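PDB 2PBZ: 5-formaminoimidazole-4-carboxamide-1-(Beta)-D-ribofuranosyl 5'-monophosphate synthetase from Thermococcus kodakarensis, which binds ATP and probably acts as a carbon-nitrogen ligase of the PurP family in purine biosynthesis, forming formylated aminoimidazole carboxamide ribotide. Local coordinates for residues F25-P37 against V45-N59. Sequence-based numbering, arbitrary orientation.
Sequences FKTRLYVSPKRRP and VDDLVVAEEMTSILN
Arg28 and Asp47 sit abreast on neighbouring parallel strands, their side chains pointing the same way off one sheet face. From Arg28 CB, which lies near the carbonyl of Asp47, the chain runs outward because CG is anti to the backbone N (chi1 168°). CG and CD both pass 3.9 Å from Val49 CG2, and a bend at chi3 brings NE to Asp47 OD2 at 2.8 Å. The oxygen is met on its anti side but from out of the carboxylate plane, and the guanidinium and carboxylate planes stand 90° apart, so the salt bridge is a single slanted bond. Beyond CZ, NH2 stays 3.5 Å from Asp47 OD2, too far for a two-pronged pair, while NH1 forms a salt bridge with Asp61 OD1. Next along this face, Val49 lies over one face of the Tyr30 ring, with CB 4.2 Å from the centroid and 11° off the normal, a CH-pi contact; at the ring's rim, Ser56 CB lies in plane. Replacing Arg28 with an alanine would probably leave the Asp47 and Asp61 carboxylates without their shared cation and uncover Val49 CG2.

Backbone bonds set the register, from Asp47 N to Thr27 O (2.7 Å) through to Ala51 N to Val31 O (2.8 Å). On the other face, Leu48 CD1 reaches Val31 CG1 at 3.5 Å, while Tyr39 of helix 36-40 packs on Leu29 and Val31. Strands 27-31 and 47-50, joined through that helix, thus form a beta-alpha-beta unit, consistent with a Rossmann-like domain. The chemistry implies a division of labour: charge pairing and a valine-over-tyrosine CH-pi contact on the Arg28 face, aliphatic packing beneath the crossover helix.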
ATOM      1  N   PHE A  25       9.823 -23.915  11.627  1.00 51.20           N
ATOM      2  CA  PHE A  25       9.458 -25.160  10.959  1.00 51.12           C
ATOM      3  C   PHE A  25      10.323 -25.425   9.752  1.00 50.84           C
ATOM      4  O   PHE A  25      10.980 -24.525   9.235  1.00 50.56           O
ATOM      5  CB  PHE A  25       8.004 -25.131  10.512  1.00 51.94           C
ATOM      6  CG  PHE A  25       7.036 -25.297  11.627  1.00 52.66           C
ATOM      7  CD1 PHE A  25       6.258 -24.223  12.058  1.00 53.59           C
ATOM      8  CD2 PHE A  25       6.924 -26.527  12.276  1.00 53.26           C
ATOM      9  CE1 PHE A  25       5.375 -24.368  13.132  1.00 54.97           C
ATOM     10  CE2 PHE A  25       6.052 -26.694  13.349  1.00 55.17           C
ATOM     11  CZ  PHE A  25       5.269 -25.611  13.784  1.00 56.53           C
ATOM     12  N   LYS A  26      10.316 -26.672   9.302  1.00 51.25           N
ATOM     13  CA  LYS A  26      11.091 -27.063   8.138  1.00 51.55           C
ATOM     14  C   LYS A  26      10.176 -26.849   6.951  1.00 50.88           C
ATOM     15  O   LYS A  26       8.963 -26.917   7.091  1.00 51.87           O
ATOM     16  CB  LYS A  26      11.514 -28.532   8.240  1.00 53.29           C
ATOM     17  CG  LYS A  26      12.984 -28.760   7.945  1.00 54.59           C
ATOM     18  CD  LYS A  26      13.843 -27.969   8.910  1.00 56.30           C
ATOM     19  CE  LYS A  26      15.327 -28.081   8.588  1.00 55.60           C
ATOM     20  NZ  LYS A  26      16.163 -27.192   9.469  1.00 56.03           N
ATOM     21  N   THR A  27      10.762 -26.630   5.783  1.00 49.65           N
ATOM     22  CA  THR A  27      10.003 -26.329   4.574  1.00 46.64           C
ATOM     23  C   THR A  27      10.123 -27.297   3.400  1.00 43.90           C
ATOM     24  O   THR A  27      11.221 -27.743   3.067  1.00 44.45           O
ATOM     25  CB  THR A  27      10.400 -24.908   4.094  1.00 46.47           C
ATOM     26  OG1 THR A  27       9.809 -23.934   4.962  1.00 46.89           O
ATOM     27  CG2 THR A  27       9.975 -24.661   2.675  1.00 47.66           C
ATOM     28  N   ARG A  28       8.982 -27.598   2.776  1.00 41.42           N
ATOM     29  CA  ARG A  28       8.920 -28.454   1.593  1.00 39.73           C
ATOM     30  C   ARG A  28       7.941 -27.894   0.572  1.00 39.58           C
ATOM     31  O   ARG A  28       6.762 -27.714   0.862  1.00 39.82           O
ATOM     32  CB  ARG A  28       8.485 -29.870   1.926  1.00 40.21           C
ATOM     33  CG  ARG A  28       8.137 -30.688   0.685  1.00 40.74           C
ATOM     34  CD  ARG A  28       7.665 -32.069   1.046  1.00 44.61           C
ATOM     35  NE  ARG A  28       8.692 -32.820   1.757  1.00 48.07           N
ATOM     36  CZ  ARG A  28       8.436 -33.824   2.590  1.00 50.01           C
ATOM     37  NH1 ARG A  28       7.179 -34.185   2.808  1.00 49.83           N
ATOM     38  NH2 ARG A  28       9.426 -34.454   3.211  1.00 51.45           N
ATOM     39  N   LEU A  29       8.427 -27.652  -0.640  1.00 38.56           N
ATOM     40  CA  LEU A  29       7.596 -27.104  -1.692  1.00 37.96           C
ATOM     41  C   LEU A  29       7.486 -28.027  -2.892  1.00 38.31           C
ATOM     42  O   LEU A  29       8.490 -28.524  -3.377  1.00 39.17           O
ATOM     43  CB  LEU A  29       8.166 -25.760  -2.148  1.00 38.31           C
ATOM     44  CG  LEU A  29       7.382 -25.006  -3.220  1.00 37.42           C
ATOM     45  CD1 LEU A  29       6.091 -24.498  -2.613  1.00 38.54           C
ATOM     46  CD2 LEU A  29       8.202 -23.860  -3.770  1.00 37.08           C
ATOM     47  N   TYR A  30       6.262 -28.256  -3.358  1.00 39.01           N
ATOM     48  CA  TYR A  30       6.018 -29.078  -4.537  1.00 39.73           C
ATOM     49  C   TYR A  30       5.873 -28.077  -5.675  1.00 40.82           C
ATOM     50  O   TYR A  30       4.978 -27.241  -5.646  1.00 40.54           O
ATOM     51  CB  TYR A  30       4.712 -29.850  -4.408  1.00 39.67           C
ATOM     52  CG  TYR A  30       4.731 -31.019  -3.465  1.00 37.50           C
ATOM     53  CD1 TYR A  30       5.005 -30.847  -2.117  1.00 36.74           C
ATOM     54  CD2 TYR A  30       4.434 -32.296  -3.920  1.00 37.58           C
ATOM     55  CE1 TYR A  30       4.977 -31.926  -1.233  1.00 39.34           C
ATOM     56  CE2 TYR A  30       4.401 -33.386  -3.048  1.00 39.50           C
ATOM     57  CZ  TYR A  30       4.669 -33.194  -1.705  1.00 39.80           C
ATOM     58  OH  TYR A  30       4.582 -34.248  -0.832  1.00 41.56           O
ATOM     59  N   VAL A  31       6.743 -28.162  -6.677  1.00 41.48           N
ATOM     60  CA  VAL A  31       6.724 -27.221  -7.788  1.00 41.24           C
ATOM     61  C   VAL A  31       6.934 -27.931  -9.122  1.00 41.51           C
ATOM     62  O   VAL A  31       7.509 -29.014  -9.174  1.00 42.15           O
ATOM     63  CB  VAL A  31       7.839 -26.159  -7.598  1.00 40.66           C
ATOM     64  CG1 VAL A  31       9.202 -26.820  -7.746  1.00 41.85           C
ATOM     65  CG2 VAL A  31       7.692 -25.030  -8.600  1.00 41.30           C
ATOM     66  N   SER A  32       6.475 -27.312 -10.207  1.00 42.65           N
ATOM     67  CA  SER A  32       6.639 -27.898 -11.528  1.00 43.64           C
ATOM     68  C   SER A  32       7.984 -27.497 -12.127  1.00 45.24           C
ATOM     69  O   SER A  32       8.629 -26.548 -11.673  1.00 44.22           O
ATOM     70  CB  SER A  32       5.510 -27.462 -12.459  1.00 42.64           C
ATOM     71  OG  SER A  32       5.530 -26.071 -12.688  1.00 44.04           O
ATOM     72  N   PRO A  33       8.427 -28.223 -13.158  1.00 46.70           N
ATOM     73  CA  PRO A  33       9.711 -27.891 -13.774  1.00 46.75           C
ATOM     74  C   PRO A  33       9.795 -26.461 -14.307  1.00 47.02           C
ATOM     75  O   PRO A  33      10.809 -25.793 -14.129  1.00 47.51           O
ATOM     76  CB  PRO A  33       9.858 -28.953 -14.860  1.00 46.59           C
ATOM     77  CG  PRO A  33       8.431 -29.273 -15.209  1.00 49.00           C
ATOM     78  CD  PRO A  33       7.777 -29.340 -13.858  1.00 47.31           C
ATOM     79  N   LYS A  34       8.722 -25.983 -14.928  1.00 47.48           N
ATOM     80  CA  LYS A  34       8.717 -24.630 -15.478  1.00 46.56           C
ATOM     81  C   LYS A  34       8.846 -23.529 -14.426  1.00 46.49           C
ATOM     82  O   LYS A  34       9.511 -22.521 -14.662  1.00 46.83           O
ATOM     83  CB  LYS A  34       7.451 -24.385 -16.303  1.00 47.22           C
ATOM     84  CG  LYS A  34       7.486 -23.073 -17.065  1.00 49.52           C
ATOM     85  CD  LYS A  34       6.186 -22.816 -17.828  1.00 54.07           C
ATOM     86  CE  LYS A  34       6.233 -21.466 -18.557  1.00 56.56           C
ATOM     87  NZ  LYS A  34       5.120 -21.278 -19.547  1.00 57.97           N
ATOM     88  N   ARG A  35       8.228 -23.729 -13.263  1.00 44.60           N
ATOM     89  CA  ARG A  35       8.271 -22.727 -12.205  1.00 42.22           C
ATOM     90  C   ARG A  35       9.386 -22.885 -11.178  1.00 41.51           C
ATOM     91  O   ARG A  35       9.632 -21.966 -10.411  1.00 39.68           O
ATOM     92  CB  ARG A  35       6.928 -22.688 -11.468  1.00 43.30           C
ATOM     93  CG  ARG A  35       5.792 -21.982 -12.198  1.00 45.67           C
ATOM     94  CD  ARG A  35       4.485 -22.052 -11.390  1.00 48.11           C
ATOM     95  NE  ARG A  35       3.449 -21.122 -11.860  1.00 51.56           N
ATOM     96  CZ  ARG A  35       3.072 -20.969 -13.137  1.00 54.38           C
ATOM     97  NH1 ARG A  35       3.649 -21.681 -14.112  1.00 54.13           N
ATOM     98  NH2 ARG A  35       2.100 -20.115 -13.450  1.00 55.39           N
ATOM     99  N   ARG A  36      10.077 -24.022 -11.160  1.00 40.67           N
ATOM    100  CA  ARG A  36      11.117 -24.219 -10.154  1.00 40.22           C
ATOM    101  C   ARG A  36      12.358 -23.328 -10.170  1.00 39.41           C
ATOM    102  O   ARG A  36      12.965 -23.114  -9.128  1.00 39.41           O
ATOM    103  CB  ARG A  36      11.582 -25.674 -10.115  1.00 42.01           C
ATOM    104  CG  ARG A  36      12.423 -26.121 -11.273  1.00 44.28           C
ATOM    105  CD  ARG A  36      13.368 -27.250 -10.845  1.00 46.41           C
ATOM    106  NE  ARG A  36      14.614 -26.741 -10.284  1.00 48.88           N
ATOM    107  CZ  ARG A  36      15.493 -25.997 -10.956  1.00 50.68           C
ATOM    108  NH1 ARG A  36      15.278 -25.670 -12.229  1.00 50.83           N
ATOM    109  NH2 ARG A  36      16.593 -25.569 -10.349  1.00 51.22           N
ATOM    110  N   PRO A  37      12.769 -22.817 -11.340  1.00 38.29           N
ATOM    111  CA  PRO A  37      13.966 -21.962 -11.324  1.00 36.94           C
ATOM    112  C   PRO A  37      13.830 -20.852 -10.278  1.00 36.88           C
ATOM    113  O   PRO A  37      14.693 -20.651  -9.427  1.00 35.43           O
ATOM    114  CB  PRO A  37      14.008 -21.414 -12.747  1.00 37.64           C
ATOM    115  CG  PRO A  37      13.412 -22.529 -13.548  1.00 37.07           C
ATOM    116  CD  PRO A  37      12.250 -22.990 -12.708  1.00 37.44           C
ATOM    117  N   VAL A  45      13.041 -22.360   1.089  1.00 46.01           N
ATOM    118  CA  VAL A  45      12.646 -23.731   0.800  1.00 46.09           C
ATOM    119  C   VAL A  45      13.753 -24.734   1.134  1.00 47.62           C
ATOM    120  O   VAL A  45      14.886 -24.612   0.652  1.00 48.50           O
ATOM    121  CB  VAL A  45      12.268 -23.915  -0.683  1.00 45.37           C
ATOM    122  CG1 VAL A  45      11.643 -25.277  -0.898  1.00 42.78           C
ATOM    123  CG2 VAL A  45      11.345 -22.817  -1.122  1.00 46.16           C
ATOM    124  N   ASP A  46      13.421 -25.725   1.956  1.00 48.55           N
ATOM    125  CA  ASP A  46      14.383 -26.745   2.328  1.00 50.54           C
ATOM    126  C   ASP A  46      14.288 -27.929   1.365  1.00 51.91           C
ATOM    127  O   ASP A  46      15.239 -28.227   0.644  1.00 55.49           O
ATOM    128  CB  ASP A  46      14.154 -27.185   3.777  1.00 49.96           C
ATOM    129  CG  ASP A  46      14.208 -26.009   4.758  1.00 51.03           C
ATOM    130  OD1 ASP A  46      14.936 -25.032   4.491  1.00 50.11           O
ATOM    131  OD2 ASP A  46      13.528 -26.058   5.807  1.00 51.19           O
ATOM    132  N   ASP A  47      13.146 -28.597   1.335  1.00 51.63           N
ATOM    133  CA  ASP A  47      12.967 -29.724   0.424  1.00 51.31           C
ATOM    134  C   ASP A  47      12.120 -29.285  -0.757  1.00 50.18           C
ATOM    135  O   ASP A  47      10.999 -28.865  -0.578  1.00 52.33           O
ATOM    136  CB  ASP A  47      12.295 -30.894   1.157  1.00 53.33           C
ATOM    137  CG  ASP A  47      12.064 -32.104   0.256  1.00 55.53           C
ATOM    138  OD1 ASP A  47      12.728 -32.204  -0.799  1.00 57.90           O
ATOM    139  OD2 ASP A  47      11.230 -32.971   0.611  1.00 55.48           O
ATOM    140  N   LEU A  48      12.662 -29.383  -1.965  1.00 48.92           N
ATOM    141  CA  LEU A  48      11.940 -28.975  -3.162  1.00 47.14           C
ATOM    142  C   LEU A  48      11.578 -30.165  -4.037  1.00 45.74           C
ATOM    143  O   LEU A  48      12.424 -30.724  -4.728  1.00 46.99           O
ATOM    144  CB  LEU A  48      12.773 -27.978  -3.973  1.00 47.59           C
ATOM    145  CG  LEU A  48      12.094 -27.331  -5.178  1.00 48.23           C
ATOM    146  CD1 LEU A  48      10.936 -26.429  -4.722  1.00 49.24           C
ATOM    147  CD2 LEU A  48      13.129 -26.523  -5.943  1.00 49.11           C
ATOM    148  N   VAL A  49      10.305 -30.533  -4.015  1.00 44.01           N
ATOM    149  CA  VAL A  49       9.792 -31.661  -4.776  1.00 41.68           C
ATOM    150  C   VAL A  49       9.259 -31.245  -6.139  1.00 41.84           C
ATOM    151  O   VAL A  49       8.136 -30.771  -6.250  1.00 43.02           O
ATOM    152  CB  VAL A  49       8.649 -32.353  -3.998  1.00 39.45           C
ATOM    153  CG1 VAL A  49       8.235 -33.622  -4.702  1.00 37.29           C
ATOM    154  CG2 VAL A  49       9.088 -32.632  -2.579  1.00 38.83           C
ATOM    155  N   VAL A  50      10.058 -31.436  -7.180  1.00 42.77           N
ATOM    156  CA  VAL A  50       9.629 -31.077  -8.530  1.00 42.90           C
ATOM    157  C   VAL A  50       8.714 -32.153  -9.087  1.00 43.31           C
ATOM    158  O   VAL A  50       8.958 -33.332  -8.860  1.00 43.89           O
ATOM    159  CB  VAL A  50      10.818 -30.947  -9.480  1.00 41.49           C
ATOM    160  CG1 VAL A  50      10.357 -30.397 -10.809  1.00 41.47           C
ATOM    161  CG2 VAL A  50      11.880 -30.068  -8.856  1.00 40.99           C
ATOM    162  N   ALA A  51       7.678 -31.749  -9.819  1.00 44.10           N
ATOM    163  CA  ALA A  51       6.736 -32.698 -10.398  1.00 46.44           C
ATOM    164  C   ALA A  51       5.868 -32.108 -11.509  1.00 48.62           C
ATOM    165  O   ALA A  51       5.522 -30.934 -11.478  1.00 49.65           O
ATOM    166  CB  ALA A  51       5.847 -33.268  -9.305  1.00 45.17           C
ATOM    167  N   GLU A  52       5.516 -32.934 -12.489  1.00 51.01           N
ATOM    168  CA  GLU A  52       4.664 -32.493 -13.587  1.00 54.80           C
ATOM    169  C   GLU A  52       3.280 -32.150 -13.017  1.00 56.12           C
ATOM    170  O   GLU A  52       2.707 -31.107 -13.328  1.00 56.45           O
ATOM    171  CB  GLU A  52       4.513 -33.604 -14.635  1.00 56.83           C
ATOM    172  CG  GLU A  52       5.819 -34.184 -15.196  1.00 60.82           C
ATOM    173  CD  GLU A  52       6.690 -33.152 -15.938  1.00 63.49           C
ATOM    174  OE1 GLU A  52       6.130 -32.172 -16.512  1.00 65.38           O
ATOM    175  OE2 GLU A  52       7.937 -33.329 -15.957  1.00 63.08           O
ATOM    176  N   GLU A  53       2.762 -33.052 -12.182  1.00 57.33           N
ATOM    177  CA  GLU A  53       1.457 -32.910 -11.540  1.00 58.73           C
ATOM    178  C   GLU A  53       1.671 -32.810 -10.030  1.00 57.75           C
ATOM    179  O   GLU A  53       2.640 -33.362  -9.509  1.00 56.88           O
ATOM    180  CB  GLU A  53       0.581 -34.141 -11.840  1.00 61.97           C
ATOM    181  CG  GLU A  53       0.167 -34.313 -13.296  1.00 67.39           C
ATOM    182  CD  GLU A  53      -0.856 -33.264 -13.750  1.00 71.55           C
ATOM    183  OE1 GLU A  53      -1.947 -33.171 -13.115  1.00 73.05           O
ATOM    184  OE2 GLU A  53      -0.567 -32.540 -14.746  1.00 72.31           O
HETATM  185  N   MSE A  54       0.754 -32.129  -9.339  1.00 57.49           N
HETATM  186  CA  MSE A  54       0.829 -31.948  -7.883  1.00 57.71           C
HETATM  187  C   MSE A  54       0.032 -33.009  -7.126  1.00 57.03           C
HETATM  188  O   MSE A  54      -0.050 -32.981  -5.898  1.00 56.24           O
HETATM  189  CB  MSE A  54       0.274 -30.579  -7.487  1.00 58.11           C
HETATM  190  CG  MSE A  54       0.766 -29.418  -8.322  1.00 58.92           C
HETATM  191 SE   MSE A  54       2.661 -29.045  -8.135  1.00 62.59          SE
HETATM  192  CE  MSE A  54       2.672 -28.358  -6.333  1.00 61.26           C
ATOM    193  N   THR A  55      -0.548 -33.940  -7.869  1.00 56.96           N
ATOM    194  CA  THR A  55      -1.366 -34.988  -7.288  1.00 57.09           C
ATOM    195  C   THR A  55      -0.647 -35.875  -6.272  1.00 57.07           C
ATOM    196  O   THR A  55      -1.226 -36.833  -5.777  1.00 58.32           O
ATOM    197  CB  THR A  55      -1.954 -35.863  -8.402  1.00 57.03           C
ATOM    198  OG1 THR A  55      -0.896 -36.520  -9.102  1.00 58.46           O
ATOM    199  CG2 THR A  55      -2.713 -34.997  -9.409  1.00 58.23           C
ATOM    200  N   SER A  56       0.601 -35.564  -5.949  1.00 56.58           N
ATOM    201  CA  SER A  56       1.351 -36.362  -4.984  1.00 56.01           C
ATOM    202  C   SER A  56       0.953 -36.037  -3.544  1.00 55.93           C
ATOM    203  O   SER A  56       1.795 -36.022  -2.657  1.00 54.95           O
ATOM    204  CB  SER A  56       2.852 -36.119  -5.167  1.00 56.62           C
ATOM    205  OG  SER A  56       3.137 -35.850  -6.526  1.00 57.96           O
ATOM    206  N   ILE A  57      -0.335 -35.778  -3.325  1.00 57.75           N
ATOM    207  CA  ILE A  57      -0.872 -35.460  -1.990  1.00 58.04           C
ATOM    208  C   ILE A  57      -0.917 -36.637  -0.998  1.00 58.49           C
ATOM    209  O   ILE A  57      -1.942 -36.887  -0.338  1.00 57.59           O
ATOM    210  CB  ILE A  57      -2.293 -34.884  -2.071  1.00 59.00           C
ATOM    211  CG1 ILE A  57      -3.201 -35.795  -2.914  1.00 56.08           C
ATOM    212  CG2 ILE A  57      -2.222 -33.459  -2.621  1.00 62.25           C
ATOM    213  CD1 ILE A  57      -4.660 -35.375  -2.896  1.00 53.95           C
ATOM    214  N   LEU A  58       0.201 -37.355  -0.920  1.00 57.84           N
ATOM    215  CA  LEU A  58       0.349 -38.460   0.003  1.00 57.83           C
ATOM    216  C   LEU A  58       1.410 -37.948   0.960  1.00 57.73           C
ATOM    217  O   LEU A  58       1.914 -38.675   1.803  1.00 59.12           O
ATOM    218  CB  LEU A  58       0.835 -39.710  -0.729  1.00 57.57           C
ATOM    219  CG  LEU A  58      -0.100 -40.183  -1.847  1.00 58.83           C
ATOM    220  CD1 LEU A  58       0.656 -41.080  -2.804  1.00 59.73           C
ATOM    221  CD2 LEU A  58      -1.306 -40.900  -1.249  1.00 59.44           C
ATOM    222  N   ASN A  59       1.730 -36.669   0.814  1.00 57.56           N
ATOM    223  CA  ASN A  59       2.736 -36.021   1.643  1.00 58.38           C
ATOM    224  C   ASN A  59       2.548 -36.403   3.091  1.00 58.53           C
ATOM    225  O   ASN A  59       1.658 -35.904   3.753  1.00 60.99           O
ATOM    226  CB  ASN A  59       2.653 -34.500   1.489  1.00 56.75           C
ATOM    227  CG  ASN A  59       3.707 -33.782   2.306  1.00 56.43           C
ATOM    228  OD1 ASN A  59       3.499 -33.490   3.476  1.00 56.00           O
ATOM    229  ND2 ASN A  59       4.860 -33.515   1.697  1.00 56.15           N
TER